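Long-range contacts in MHC class I protein (PDB 6LUP), which probably presents peptides to T cells, holding a bound peptide in a groove formed by two long helical walls above a beta-sheet floor: residues K40-R45 / E59-T64; E20-G25 / F32-S37; F9-A14 / R66-W71; D28-V33 / P44-V49. All coordinates share one frame; numbering follows the deposited sequence.

All four contacts lie within the peptide-binding platform, and all reach its antiparallel sheet. Interaction 2 pairs strands 21-27 and 30-36. Interaction 4, whose centre is about 12 Å from that of interaction 2, takes the chain from strand 30-36 across to strand 43-44 and into helix 47-52. Interactions 1 and 3, with centres about 14 Å apart, both set helix 55-82 on the sheet, the first beside one edge, at the chain leading into strand 43-44, and the second on strand 3-12. Along the chain, interaction 3 closes a long loop within which the other three are nested. Together they fix one wall of the groove to its floor.

Interaction 1: residues K40-R45 / E59-T64; sequences KEMIPR and ERETQT
Two backbone groups grip Thr-62 OG1. Met-42 N donates to it over 2.9 Å with a fairly straight N-H...O angle of 160°, and Trp-58 O, one helical turn earlier, is its other hydrogen-bond partner. Threonine suits this place because one branch offers the acceptor while the methyl, Thr-62 CG2, packs against the backbone of Lys-40 and Glu-41, 3.8 Å from Glu-41 CA. Met-42 contributes the buried hydrophobic part. With its CG anti to the backbone N (chi1 -178°), the side chain runs beside that of Glu-61 in the same direction, and Met-42 CG comes to 3.8 Å from Glu-61 CB. Only the aliphatic start of Glu-61 is used here. Its OE1 hydrogen-bonds to the backbone of the bound peptide, while Glu-61 OE2 receives Arg-60 NE at 2.8 Å in a salt bridge. Met-42 also packs on Val-33 of strand 30-36 and on Trp-58 and Leu-65 of helix 55-82, so the chain entering edge strand 43-44 is wedged between the sheet and the long helix.

Interaction 2: residues E20-G25 / F32-S37; sequences EFVAVG and FVQYDS
Phe-32 N donates to Gly-25 O over 2.8 Å, and the next residue, Val-33, offers its O to Gly-25 N at 3.1 Å. Two residues thus face one, a classic beta bulge. Gly-25, bare of a side chain, lets Val-33 CG2 settle 3.6 Å from its CA, and the same methyl sits over the centre of the Phe-32 ring. Gln-34 forms a non-hydrogen-bonded pair with Val-24. Its chain bends at chi2 (-87°), and Gln-34 NE2 reaches along its own strand to the anti lone pair of Asp-36 OD2, 2.8 Å away. This is the antiparallel hairpin of strands 21-27 and 30-36 in the sheet that floors the class I peptide groove. Tyr-35 and Ala-23 make a hydrogen-bonded pair, Tyr-35 N to Ala-23 O and Ala-23 N to Tyr-35 O both measuring 2.9 Å. The Tyr-35 ring meets Phe-21 rim to rim, Tyr-35 CE1 3.7 Å from Phe-21 CD2, with the planes at 55°; Tyr-35 OH hydrogen-bonds to Glu-69 of the long helix. Asp-36 OD1 accepts from the amides of Asp-38 and Arg-39. Ser-37 OG replaces a backbone acceptor, accepting a hydrogen bond from Phe-21 N at 2.8 Å (143°), while Ser-37 N donates to Phe-21 O.

Interaction 3: residues F9-A14 / R66-W71; sequences FTWSTA and RGWEPW
Phe-9 turns an edge of its ring onto one face of the Trp-68 indole, over the five-membered ring. Phe-9 CE2 leads, 3.7 Å from Trp-68 CD1, and the planes stand at 53° with centroids 4.7 Å apart. Trp-11, two residues along the strand, also points to the helix, and its CG, anti to the carbonyl carbon (chi1 -66°), starts the indole toward the helix backbone. There Trp-11 NE1 shares its hydrogen between two carbonyls near the ring plane: Trp-68 O at 3.0 Å and Glu-69 O at 3.2 Å. Both bonds are bent and weak, yet they provide acceptors for a buried N-H; tryptophan suits the place because it brings one donor on an otherwise apolar ring. The far end of the same indole receives Trp-71 in an offset edge-to-face arrangement, with Trp-71 CZ3 3.6 Å from Trp-11 CH2 and the six-membered rings inclined at 67°. Trp-68 in turn lays CZ3 over a face of Trp-71, linking the aromatic groups into one cluster. Large flat rings suit this place, for the axes of strand 9-12 and helix 66-71 approach no closer than 9.3 Å. On the other side of Trp-11, Phe-21 stacks from the adjoining strand. Trp-68 NE1 and Trp-71 NE1 both hydrogen-bond to the backbone of the bound peptide, so this aromatic packing of helix on sheet is part of the class I peptide-binding groove.

Interaction 4: residues D28-V33 / P44-V49; sequences DDQQFV and PRQRWV
The turn from edge strand 43-44 into the short helix 47-52 is fastened to strand 30-36 by Arg-45 N, which donates to Phe-32 O over 2.7 Å at a nearly straight 172°, approaching from above the carbonyl plane. Beside it Val-33 and Pro-44 form an antiparallel non-hydrogen-bonded pair, a position where proline's lack of an N-H costs no bond to the neighbouring strand. Gln-46, at the N-cap position, reaches back with NE2 to Gln-31 O in a weak 3.3 Å hydrogen bond, and its amide stacks on that of Gln-30. Gln-31 and Arg-45 run side by side, with Gln-31 NE2 3.3 Å from Arg-45 CG; both polar ends find acidic side chains on another protein chain. Val-49 CG2 meets the edge of the Phe-32 ring, 3.9 Å from Phe-32 CD2. Trp-48 lies almost parallel to that ring (14°) but slid aside, its CZ2 4.0 Å from Phe-32 CB. Such a short helix, leading to the long groove helix, belongs to the MHC class I peptide-binding fold.

Interaction 1: residues K40-R45 / E59-T64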
loop_
_atom_site.group_PDB
_atom_site.type_symbol
_atom_site.label_atom_id
_atom_site.label_comp_id
_atom_site.label_asym_id
_atom_site.label_seq_id
_atom_site.Cartn_x
_atom_site.Cartn_y
_atom_site.Cartn_z
ATOM N N LYS A 40 -6.210 18.738 7.607
ATOM C CA LYS A 40 -4.982 19.474 7.968
ATOM C C LYS A 40 -4.404 19.135 9.350
ATOM O O LYS A 40 -3.797 19.982 10.011
ATOM C CB LYS A 40 -5.189 20.989 7.823
ATOM C CG LYS A 40 -5.627 21.445 6.438
ATOM C CD LYS A 40 -5.497 22.960 6.309
ATOM C CE LYS A 40 -6.411 23.520 5.229
ATOM N NZ LYS A 40 -5.991 23.119 3.858
ATOM N N GLU A 41 -4.593 17.887 9.775
ATOM C CA GLU A 41 -4.043 17.390 11.039
ATOM C C GLU A 41 -3.521 15.970 10.869
ATOM O O GLU A 41 -4.096 15.171 10.126
ATOM C CB GLU A 41 -5.096 17.408 12.144
ATOM C CG GLU A 41 -5.511 18.792 12.599
ATOM C CD GLU A 41 -6.655 18.768 13.599
ATOM O OE1 GLU A 41 -7.555 17.908 13.464
ATOM O OE2 GLU A 41 -6.652 19.619 14.521
ATOM N N MET A 42 -2.424 15.659 11.550
ATOM C CA MET A 42 -1.926 14.293 11.581
ATOM C C MET A 42 -2.772 13.502 12.571
ATOM O O MET A 42 -2.924 13.907 13.720
ATOM C CB MET A 42 -0.453 14.253 11.983
ATOM C CG MET A 42 0.131 12.853 11.974
ATOM S SD MET A 42 0.413 12.254 10.298
ATOM C CE MET A 42 2.185 12.481 10.174
ATOM N N ILE A 43 -3.333 12.386 12.119
ATOM C CA ILE A 43 -4.240 11.600 12.958
ATOM C C ILE A 43 -3.793 10.143 13.044
ATOM O O ILE A 43 -3.173 9.628 12.114
ATOM C CB ILE A 43 -5.702 11.687 12.459
ATOM C CG1 ILE A 43 -5.844 11.081 11.050
ATOM C CG2 ILE A 43 -6.190 13.135 12.492
ATOM C CD1 ILE A 43 -7.272 10.816 10.614
ATOM N N PRO A 44 -4.094 9.474 14.169
ATOM C CA PRO A 44 -3.773 8.050 14.298
ATOM C C PRO A 44 -4.669 7.168 13.444
ATOM O O PRO A 44 -5.861 7.443 13.292
ATOM C CB PRO A 44 -4.022 7.756 15.780
ATOM C CG PRO A 44 -4.957 8.821 16.231
ATOM C CD PRO A 44 -4.639 10.036 15.416
ATOM N N ARG A 45 -4.070 6.127 12.882
ATOM C CA ARG A 45 -4.791 5.081 12.173
ATOM C C ARG A 45 -4.643 3.789 12.954
ATOM O O ARG A 45 -5.098 2.722 12.520
ATOM C CB ARG A 45 -4.237 4.899 10.759
ATOM C CG ARG A 45 -4.685 5.959 9.769
ATOM C CD ARG A 45 -6.199 6.034 9.683
ATOM N NE ARG A 45 -6.637 6.862 8.565
ATOM C CZ ARG A 45 -7.715 7.637 8.586
ATOM N NH1 ARG A 45 -8.037 8.352 7.519
ATOM N NH2 ARG A 45 -8.466 7.710 9.678
ATOM N N GLU A 59 0.755 17.482 17.920
ATOM C CA GLU A 59 0.959 18.883 17.604
ATOM C C GLU A 59 2.141 19.054 16.654
ATOM O O GLU A 59 2.021 19.728 15.628
ATOM C CB GLU A 59 1.142 19.694 18.884
ATOM C CG GLU A 59 -0.161 19.917 19.636
ATOM C CD GLU A 59 0.016 20.057 21.138
ATOM O OE1 GLU A 59 -0.998 19.903 21.857
ATOM O OE2 GLU A 59 1.151 20.311 21.607
ATOM N N ARG A 60 3.268 18.423 16.975
ATOM C CA ARG A 60 4.463 18.538 16.141
ATOM C C ARG A 60 4.304 17.857 14.783
ATOM O O ARG A 60 4.694 18.419 13.753
ATOM C CB ARG A 60 5.698 17.994 16.856
ATOM C CG ARG A 60 6.968 18.091 16.021
ATOM C CD ARG A 60 7.985 17.037 16.405
ATOM N NE ARG A 60 7.394 15.698 16.490
ATOM C CZ ARG A 60 7.193 15.028 17.629
ATOM N NH1 ARG A 60 7.537 15.561 18.802
ATOM N NH2 ARG A 60 6.653 13.818 17.588
ATOM N N GLU A 61 3.749 16.647 14.777
ATOM C CA GLU A 61 3.548 15.919 13.521
ATOM C C GLU A 61 2.620 16.681 12.569
ATOM O O GLU A 61 2.843 16.690 11.354
ATOM C CB GLU A 61 3.039 14.491 13.756
ATOM C CG GLU A 61 4.019 13.563 14.462
ATOM C CD GLU A 61 5.392 13.537 13.813
ATOM O OE1 GLU A 61 5.535 12.925 12.728
ATOM O OE2 GLU A 61 6.332 14.125 14.405
ATOM N N THR A 62 1.601 17.330 13.127
ATOM C CA THR A 62 0.679 18.144 12.340
ATOM C C THR A 62 1.420 19.330 11.710
ATOM O O THR A 62 1.275 19.596 10.518
ATOM C CB THR A 62 -0.529 18.609 13.189
ATOM O OG1 THR A 62 -1.362 17.483 13.498
ATOM C CG2 THR A 62 -1.358 19.626 12.444
ATOM N N GLN A 63 2.235 20.011 12.509
ATOM C CA GLN A 63 3.011 21.158 12.037
ATOM C C GLN A 63 3.986 20.795 10.911
ATOM O O GLN A 63 4.119 21.536 9.930
ATOM C CB GLN A 63 3.760 21.811 13.202
ATOM C CG GLN A 63 4.624 22.998 12.807
ATOM C CD GLN A 63 3.815 24.178 12.288
ATOM O OE1 GLN A 63 2.915 24.673 12.962
ATOM N NE2 GLN A 63 4.143 24.637 11.088
ATOM N N THR A 64 4.662 19.658 11.060
ATOM C CA THR A 64 5.601 19.164 10.061
ATOM C C THR A 64 4.892 19.003 8.713
ATOM O O THR A 64 5.371 19.480 7.673
ATOM C CB THR A 64 6.200 17.811 10.503
ATOM O OG1 THR A 64 6.925 17.981 11.726
ATOM C CG2 THR A 64 7.125 17.236 9.441
#

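Interaction 2: residues E20-G25 / F32-S37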
loop_
_atom_site.group_PDB
_atom_site.type_symbol
_atom_site.label_atom_id
_atom_site.label_comp_id
_atom_site.label_asym_id
_atom_site.label_seq_id
_atom_site.Cartn_x
_atom_site.Cartn_y
_atom_site.Cartn_z
ATOM N N GLU A 20 -5.820 17.427 -2.213
ATOM C CA GLU A 20 -4.616 17.931 -2.892
ATOM C C GLU A 20 -3.298 17.412 -2.301
ATOM O O GLU A 20 -2.270 17.371 -2.988
ATOM C CB GLU A 20 -4.615 19.460 -2.902
ATOM C CG GLU A 20 -5.764 20.082 -3.678
ATOM C CD GLU A 20 -5.676 21.593 -3.721
ATOM O OE1 GLU A 20 -6.621 22.256 -3.246
ATOM O OE2 GLU A 20 -4.660 22.123 -4.219
ATOM N N PHE A 21 -3.344 17.034 -1.024
ATOM C CA PHE A 21 -2.215 16.447 -0.331
ATOM C C PHE A 21 -2.703 15.350 0.600
ATOM O O PHE A 21 -3.640 15.545 1.371
ATOM C CB PHE A 21 -1.458 17.515 0.459
ATOM C CG PHE A 21 -0.255 16.992 1.203
ATOM C CD1 PHE A 21 0.639 16.112 0.591
ATOM C CD2 PHE A 21 -0.003 17.399 2.510
ATOM C CE1 PHE A 21 1.748 15.639 1.274
ATOM C CE2 PHE A 21 1.107 16.936 3.196
ATOM C CZ PHE A 21 1.985 16.055 2.578
ATOM N N VAL A 22 -2.061 14.193 0.506
ATOM C CA VAL A 22 -2.311 13.083 1.417
ATOM C C VAL A 22 -1.001 12.364 1.728
ATOM O O VAL A 22 -0.252 11.981 0.825
ATOM C CB VAL A 22 -3.393 12.111 0.887
ATOM C CG1 VAL A 22 -3.156 11.774 -0.576
ATOM C CG2 VAL A 22 -3.456 10.846 1.732
ATOM N N ALA A 23 -0.728 12.216 3.020
ATOM C CA ALA A 23 0.439 11.490 3.488
ATOM C C ALA A 23 0.026 10.368 4.425
ATOM O O ALA A 23 -0.952 10.487 5.169
ATOM C CB ALA A 23 1.403 12.430 4.184
ATOM N N VAL A 24 0.773 9.273 4.375
ATOM C CA VAL A 24 0.528 8.128 5.245
ATOM C C VAL A 24 1.835 7.648 5.854
ATOM O O VAL A 24 2.885 7.737 5.219
ATOM C CB VAL A 24 -0.149 6.961 4.491
ATOM C CG1 VAL A 24 -1.598 7.296 4.184
ATOM C CG2 VAL A 24 0.613 6.614 3.218
ATOM N N GLY A 25 1.763 7.145 7.083
ATOM C CA GLY A 25 2.926 6.577 7.758
ATOM C C GLY A 25 2.756 5.103 8.064
ATOM O O GLY A 25 1.673 4.663 8.463
ATOM N N PHE A 32 -0.102 3.608 10.396
ATOM C CA PHE A 32 -0.351 4.071 11.763
ATOM C C PHE A 32 -0.747 5.542 11.868
ATOM O O PHE A 32 -1.380 5.941 12.838
ATOM C CB PHE A 32 0.820 3.715 12.696
ATOM C CG PHE A 32 2.031 4.599 12.544
ATOM C CD1 PHE A 32 2.849 4.505 11.423
ATOM C CD2 PHE A 32 2.377 5.502 13.551
ATOM C CE1 PHE A 32 3.968 5.317 11.288
ATOM C CE2 PHE A 32 3.501 6.311 13.427
ATOM C CZ PHE A 32 4.297 6.220 12.292
ATOM N N VAL A 33 -0.378 6.341 10.869
ATOM C CA VAL A 33 -0.761 7.756 10.827
ATOM C C VAL A 33 -1.250 8.173 9.438
ATOM O O VAL A 33 -0.983 7.501 8.434
ATOM C CB VAL A 33 0.360 8.717 11.318
ATOM C CG1 VAL A 33 0.572 8.586 12.821
ATOM C CG2 VAL A 33 1.669 8.503 10.561
ATOM N N GLN A 34 -1.978 9.283 9.399
ATOM C CA GLN A 34 -2.509 9.838 8.163
ATOM C C GLN A 34 -2.609 11.344 8.318
ATOM O O GLN A 34 -2.870 11.852 9.412
ATOM C CB GLN A 34 -3.891 9.243 7.855
ATOM C CG GLN A 34 -4.493 9.638 6.505
ATOM C CD GLN A 34 -5.291 10.941 6.530
ATOM O OE1 GLN A 34 -5.614 11.481 7.591
ATOM N NE2 GLN A 34 -5.609 11.454 5.345
ATOM N N TYR A 35 -2.393 12.046 7.212
ATOM C CA TYR A 35 -2.639 13.473 7.116
ATOM C C TYR A 35 -3.201 13.788 5.729
ATOM O O TYR A 35 -2.791 13.177 4.737
ATOM C CB TYR A 35 -1.333 14.229 7.346
ATOM C CG TYR A 35 -1.430 15.731 7.223
ATOM C CD1 TYR A 35 -1.418 16.348 5.974
ATOM C CD2 TYR A 35 -1.499 16.537 8.355
ATOM C CE1 TYR A 35 -1.499 17.725 5.856
ATOM C CE2 TYR A 35 -1.574 17.915 8.247
ATOM C CZ TYR A 35 -1.573 18.503 6.994
ATOM O OH TYR A 35 -1.648 19.869 6.872
ATOM N N ASP A 36 -4.141 14.729 5.662
ATOM C CA ASP A 36 -4.581 15.275 4.371
ATOM C C ASP A 36 -4.875 16.771 4.420
ATOM O O ASP A 36 -5.073 17.338 5.491
ATOM C CB ASP A 36 -5.763 14.490 3.775
ATOM C CG ASP A 36 -7.026 14.618 4.589
ATOM O OD1 ASP A 36 -7.616 15.716 4.616
ATOM O OD2 ASP A 36 -7.444 13.613 5.193
ATOM N N SER A 37 -4.910 17.384 3.240
ATOM C CA SER A 37 -5.071 18.832 3.083
ATOM C C SER A 37 -6.484 19.361 3.352
ATOM O O SER A 37 -6.702 20.572 3.322
ATOM C CB SER A 37 -4.608 19.264 1.688
ATOM O OG SER A 37 -5.127 18.396 0.697
#

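Interaction 3: residues F9-A14 / R66-W71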
loop_
_atom_site.group_PDB
_atom_site.type_symbol
_atom_site.label_atom_id
_atom_site.label_comp_id
_atom_site.label_asym_id
_atom_site.label_seq_id
_atom_site.Cartn_x
_atom_site.Cartn_y
_atom_site.Cartn_z
ATOM N N PHE A 9 4.159 10.490 0.646
ATOM C CA PHE A 9 3.512 11.779 0.428
ATOM C C PHE A 9 3.014 11.861 -1.007
ATOM O O PHE A 9 3.780 11.615 -1.939
ATOM C CB PHE A 9 4.506 12.926 0.632
ATOM C CG PHE A 9 5.137 12.984 1.996
ATOM C CD1 PHE A 9 6.075 12.037 2.397
ATOM C CD2 PHE A 9 4.846 14.032 2.857
ATOM C CE1 PHE A 9 6.677 12.117 3.648
ATOM C CE2 PHE A 9 5.446 14.122 4.108
ATOM C CZ PHE A 9 6.360 13.162 4.507
ATOM N N THR A 10 1.743 12.215 -1.188
ATOM C CA THR A 10 1.202 12.442 -2.527
ATOM C C THR A 10 0.561 13.821 -2.631
ATOM O O THR A 10 -0.365 14.143 -1.881
ATOM C CB THR A 10 0.176 11.365 -2.937
ATOM O OG1 THR A 10 0.776 10.071 -2.841
ATOM C CG2 THR A 10 -0.302 11.581 -4.368
ATOM N N TRP A 11 1.074 14.627 -3.557
ATOM C CA TRP A 11 0.453 15.892 -3.928
ATOM C C TRP A 11 -0.219 15.748 -5.289
ATOM O O TRP A 11 0.418 15.355 -6.271
ATOM C CB TRP A 11 1.484 17.017 -3.985
ATOM C CG TRP A 11 2.101 17.376 -2.668
ATOM C CD1 TRP A 11 1.679 18.344 -1.805
ATOM C CD2 TRP A 11 3.266 16.788 -2.073
ATOM N NE1 TRP A 11 2.504 18.397 -0.706
ATOM C CE2 TRP A 11 3.487 17.454 -0.843
ATOM C CE3 TRP A 11 4.147 15.767 -2.455
ATOM C CZ2 TRP A 11 4.550 17.127 0.009
ATOM C CZ3 TRP A 11 5.206 15.447 -1.610
ATOM C CH2 TRP A 11 5.397 16.127 -0.391
ATOM N N SER A 12 -1.512 16.054 -5.336
ATOM C CA SER A 12 -2.276 16.023 -6.584
ATOM C C SER A 12 -2.734 17.412 -6.984
ATOM O O SER A 12 -2.991 18.264 -6.133
ATOM C CB SER A 12 -3.498 15.113 -6.459
ATOM O OG SER A 12 -3.114 13.771 -6.240
ATOM N N THR A 13 -2.847 17.625 -8.288
ATOM C CA THR A 13 -3.372 18.869 -8.822
ATOM C C THR A 13 -4.804 19.078 -8.331
ATOM O O THR A 13 -5.550 18.112 -8.143
ATOM C CB THR A 13 -3.326 18.869 -10.364
ATOM O OG1 THR A 13 -3.612 20.183 -10.852
ATOM C CG2 THR A 13 -4.331 17.885 -10.946
ATOM N N ALA A 14 -5.178 20.332 -8.098
ATOM C CA ALA A 14 -6.543 20.646 -7.696
ATOM C C ALA A 14 -7.496 20.069 -8.735
ATOM O O ALA A 14 -7.457 20.447 -9.912
ATOM C CB ALA A 14 -6.731 22.148 -7.560
ATOM N N ARG A 66 2.077 20.283 7.815
ATOM C CA ARG A 66 1.611 21.585 7.356
ATOM C C ARG A 66 2.668 22.318 6.546
ATOM O O ARG A 66 2.330 23.083 5.652
ATOM C CB ARG A 66 1.123 22.438 8.522
ATOM C CG ARG A 66 -0.314 22.131 8.894
ATOM C CD ARG A 66 -0.654 22.664 10.267
ATOM N NE ARG A 66 -2.005 22.286 10.658
ATOM C CZ ARG A 66 -2.718 22.914 11.584
ATOM N NH1 ARG A 66 -2.215 23.970 12.215
ATOM N NH2 ARG A 66 -3.942 22.492 11.872
ATOM N N GLY A 67 3.939 22.078 6.860
ATOM C CA GLY A 67 5.045 22.621 6.077
ATOM C C GLY A 67 5.174 21.920 4.735
ATOM O O GLY A 67 5.474 22.554 3.717
ATOM N N TRP A 68 4.943 20.607 4.731
ATOM C CA TRP A 68 5.028 19.810 3.508
ATOM C C TRP A 68 3.901 20.126 2.525
ATOM O O TRP A 68 4.091 20.035 1.316
ATOM C CB TRP A 68 5.012 18.309 3.825
ATOM C CG TRP A 68 6.311 17.744 4.340
ATOM C CD1 TRP A 68 6.557 17.275 5.600
ATOM C CD2 TRP A 68 7.532 17.567 3.604
ATOM N NE1 TRP A 68 7.856 16.825 5.698
ATOM C CE2 TRP A 68 8.476 16.993 4.489
ATOM C CE3 TRP A 68 7.922 17.844 2.290
ATOM C CZ2 TRP A 68 9.779 16.685 4.101
ATOM C CZ3 TRP A 68 9.224 17.544 1.904
ATOM C CH2 TRP A 68 10.137 16.969 2.808
ATOM N N GLU A 69 2.735 20.497 3.056
ATOM C CA GLU A 69 1.519 20.670 2.247
ATOM C C GLU A 69 1.650 21.708 1.121
ATOM O O GLU A 69 1.405 21.377 -0.045
ATOM C CB GLU A 69 0.303 20.965 3.133
ATOM C CG GLU A 69 -0.994 21.137 2.354
ATOM C CD GLU A 69 -2.184 21.500 3.228
ATOM O OE1 GLU A 69 -2.186 21.174 4.438
ATOM O OE2 GLU A 69 -3.133 22.111 2.695
ATOM N N PRO A 70 2.024 22.961 1.455
ATOM C CA PRO A 70 2.219 23.935 0.380
ATOM C C PRO A 70 3.408 23.587 -0.522
ATOM O O PRO A 70 3.336 23.803 -1.737
ATOM C CB PRO A 70 2.472 25.250 1.130
ATOM C CG PRO A 70 2.887 24.846 2.505
ATOM C CD PRO A 70 2.128 23.591 2.783
ATOM N N TRP A 71 4.469 23.037 0.070
ATOM C CA TRP A 71 5.707 22.716 -0.642
ATOM C C TRP A 71 5.447 21.950 -1.942
ATOM O O TRP A 71 5.837 22.393 -3.026
ATOM C CB TRP A 71 6.649 21.924 0.268
ATOM C CG TRP A 71 7.969 21.541 -0.365
ATOM C CD1 TRP A 71 9.052 22.351 -0.562
ATOM C CD2 TRP A 71 8.341 20.249 -0.860
ATOM N NE1 TRP A 71 10.075 21.644 -1.151
ATOM C CE2 TRP A 71 9.665 20.352 -1.346
ATOM C CE3 TRP A 71 7.684 19.016 -0.945
ATOM C CZ2 TRP A 71 10.344 19.270 -1.913
ATOM C CZ3 TRP A 71 8.363 17.935 -1.508
ATOM C CH2 TRP A 71 9.680 18.074 -1.986
#

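Interaction 4: residues D28-V33 / P44-V49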
loop_
_atom_site.group_PDB
_atom_site.type_symbol
_atom_site.label_atom_id
_atom_site.label_comp_id
_atom_site.label_asym_id
_atom_site.label_seq_id
_atom_site.Cartn_x
_atom_site.Cartn_y
_atom_site.Cartn_z
ATOM N N ASP A 28 6.534 -1.086 9.437
ATOM C CA ASP A 28 6.479 -2.320 8.651
ATOM C C ASP A 28 5.351 -2.205 7.623
ATOM O O ASP A 28 5.321 -1.245 6.848
ATOM C CB ASP A 28 6.308 -3.555 9.551
ATOM C CG ASP A 28 7.499 -3.778 10.480
ATOM O OD1 ASP A 28 8.654 -3.624 10.021
ATOM O OD2 ASP A 28 7.283 -4.117 11.665
ATOM N N ASP A 29 4.417 -3.153 7.628
ATOM C CA ASP A 29 3.289 -3.125 6.695
ATOM C C ASP A 29 2.037 -2.460 7.258
ATOM O O ASP A 29 1.004 -2.417 6.591
ATOM C CB ASP A 29 2.928 -4.542 6.250
ATOM C CG ASP A 29 3.796 -5.046 5.124
ATOM O OD1 ASP A 29 4.717 -4.325 4.678
ATOM O OD2 ASP A 29 3.545 -6.182 4.681
ATOM N N GLN A 30 2.115 -1.955 8.480
ATOM C CA GLN A 30 0.933 -1.421 9.147
ATOM C C GLN A 30 0.891 0.106 9.100
ATOM O O GLN A 30 1.811 0.778 9.585
ATOM C CB GLN A 30 0.877 -1.934 10.590
ATOM C CG GLN A 30 -0.175 -1.278 11.470
ATOM C CD GLN A 30 -0.213 -1.885 12.858
ATOM O OE1 GLN A 30 -0.509 -3.067 13.021
ATOM N NE2 GLN A 30 0.081 -1.078 13.867
ATOM N N GLN A 31 -0.173 0.652 8.511
ATOM C CA GLN A 31 -0.374 2.094 8.514
ATOM C C GLN A 31 -0.747 2.551 9.916
ATOM O O GLN A 31 -1.609 1.950 10.556
ATOM C CB GLN A 31 -1.461 2.512 7.529
ATOM C CG GLN A 31 -1.369 3.981 7.150
ATOM C CD GLN A 31 -2.666 4.546 6.610
ATOM O OE1 GLN A 31 -3.377 3.889 5.859
ATOM N NE2 GLN A 31 -2.971 5.786 6.982
ATOM N N PHE A 32 -0.102 3.608 10.396
ATOM C CA PHE A 32 -0.351 4.071 11.763
ATOM C C PHE A 32 -0.747 5.542 11.868
ATOM O O PHE A 32 -1.380 5.941 12.838
ATOM C CB PHE A 32 0.820 3.715 12.696
ATOM C CG PHE A 32 2.031 4.599 12.544
ATOM C CD1 PHE A 32 2.849 4.505 11.423
ATOM C CD2 PHE A 32 2.377 5.502 13.551
ATOM C CE1 PHE A 32 3.968 5.317 11.288
ATOM C CE2 PHE A 32 3.501 6.311 13.427
ATOM C CZ PHE A 32 4.297 6.220 12.292
ATOM N N VAL A 33 -0.378 6.341 10.869
ATOM C CA VAL A 33 -0.761 7.756 10.827
ATOM C C VAL A 33 -1.250 8.173 9.438
ATOM O O VAL A 33 -0.983 7.501 8.434
ATOM C CB VAL A 33 0.360 8.717 11.318
ATOM C CG1 VAL A 33 0.572 8.586 12.821
ATOM C CG2 VAL A 33 1.669 8.503 10.561
ATOM N N PRO A 44 -4.094 9.474 14.169
ATOM C CA PRO A 44 -3.773 8.050 14.298
ATOM C C PRO A 44 -4.669 7.168 13.444
ATOM O O PRO A 44 -5.861 7.443 13.292
ATOM C CB PRO A 44 -4.022 7.756 15.780
ATOM C CG PRO A 44 -4.957 8.821 16.231
ATOM C CD PRO A 44 -4.639 10.036 15.416
ATOM N N ARG A 45 -4.070 6.127 12.882
ATOM C CA ARG A 45 -4.791 5.081 12.173
ATOM C C ARG A 45 -4.643 3.789 12.954
ATOM O O ARG A 45 -5.098 2.722 12.520
ATOM C CB ARG A 45 -4.237 4.899 10.759
ATOM C CG ARG A 45 -4.685 5.959 9.769
ATOM C CD ARG A 45 -6.199 6.034 9.683
ATOM N NE ARG A 45 -6.637 6.862 8.565
ATOM C CZ ARG A 45 -7.715 7.637 8.586
ATOM N NH1 ARG A 45 -8.037 8.352 7.519
ATOM N NH2 ARG A 45 -8.466 7.710 9.678
ATOM N N GLN A 46 -3.977 3.896 14.097
ATOM C CA GLN A 46 -3.782 2.777 15.001
ATOM C C GLN A 46 -4.019 3.213 16.430
ATOM O O GLN A 46 -3.724 4.349 16.817
ATOM C CB GLN A 46 -2.374 2.204 14.886
ATOM C CG GLN A 46 -2.134 1.384 13.634
ATOM C CD GLN A 46 -3.004 0.145 13.553
ATOM O OE1 GLN A 46 -3.283 -0.506 14.559
ATOM N NE2 GLN A 46 -3.422 -0.195 12.341
ATOM N N ARG A 47 -4.537 2.284 17.216
ATOM C CA ARG A 47 -4.865 2.556 18.591
ATOM C C ARG A 47 -3.618 2.667 19.462
ATOM O O ARG A 47 -3.539 3.546 20.317
ATOM C CB ARG A 47 -5.804 1.482 19.119
ATOM C CG ARG A 47 -6.244 1.730 20.543
ATOM C CD ARG A 47 -7.528 1.002 20.840
ATOM N NE ARG A 47 -7.527 0.554 22.224
ATOM C CZ ARG A 47 -7.083 -0.635 22.628
ATOM N NH1 ARG A 47 -6.604 -1.515 21.748
ATOM N NH2 ARG A 47 -7.123 -0.946 23.920
ATOM N N TRP A 48 -2.649 1.783 19.237
ATOM C CA TRP A 48 -1.425 1.788 20.037
ATOM C C TRP A 48 -0.706 3.140 20.008
ATOM O O TRP A 48 -0.246 3.622 21.047
ATOM C CB TRP A 48 -0.486 0.631 19.660
ATOM C CG TRP A 48 0.094 0.685 18.275
ATOM C CD1 TRP A 48 -0.356 0.017 17.180
ATOM C CD2 TRP A 48 1.246 1.429 17.847
ATOM N NE1 TRP A 48 0.432 0.301 16.094
ATOM C CE2 TRP A 48 1.423 1.166 16.473
ATOM C CE3 TRP A 48 2.143 2.294 18.490
ATOM C CZ2 TRP A 48 2.457 1.738 15.726
ATOM C CZ3 TRP A 48 3.167 2.866 17.745
ATOM C CH2 TRP A 48 3.316 2.580 16.377
ATOM N N VAL A 49 -0.642 3.756 18.828
ATOM C CA VAL A 49 -0.011 5.067 18.690
ATOM C C VAL A 49 -0.894 6.165 19.291
ATOM O O VAL A 49 -0.381 7.153 19.828
ATOM C CB VAL A 49 0.397 5.379 17.224
ATOM C CG1 VAL A 49 -0.819 5.669 16.351
ATOM C CG2 VAL A 49 1.388 6.536 17.172
#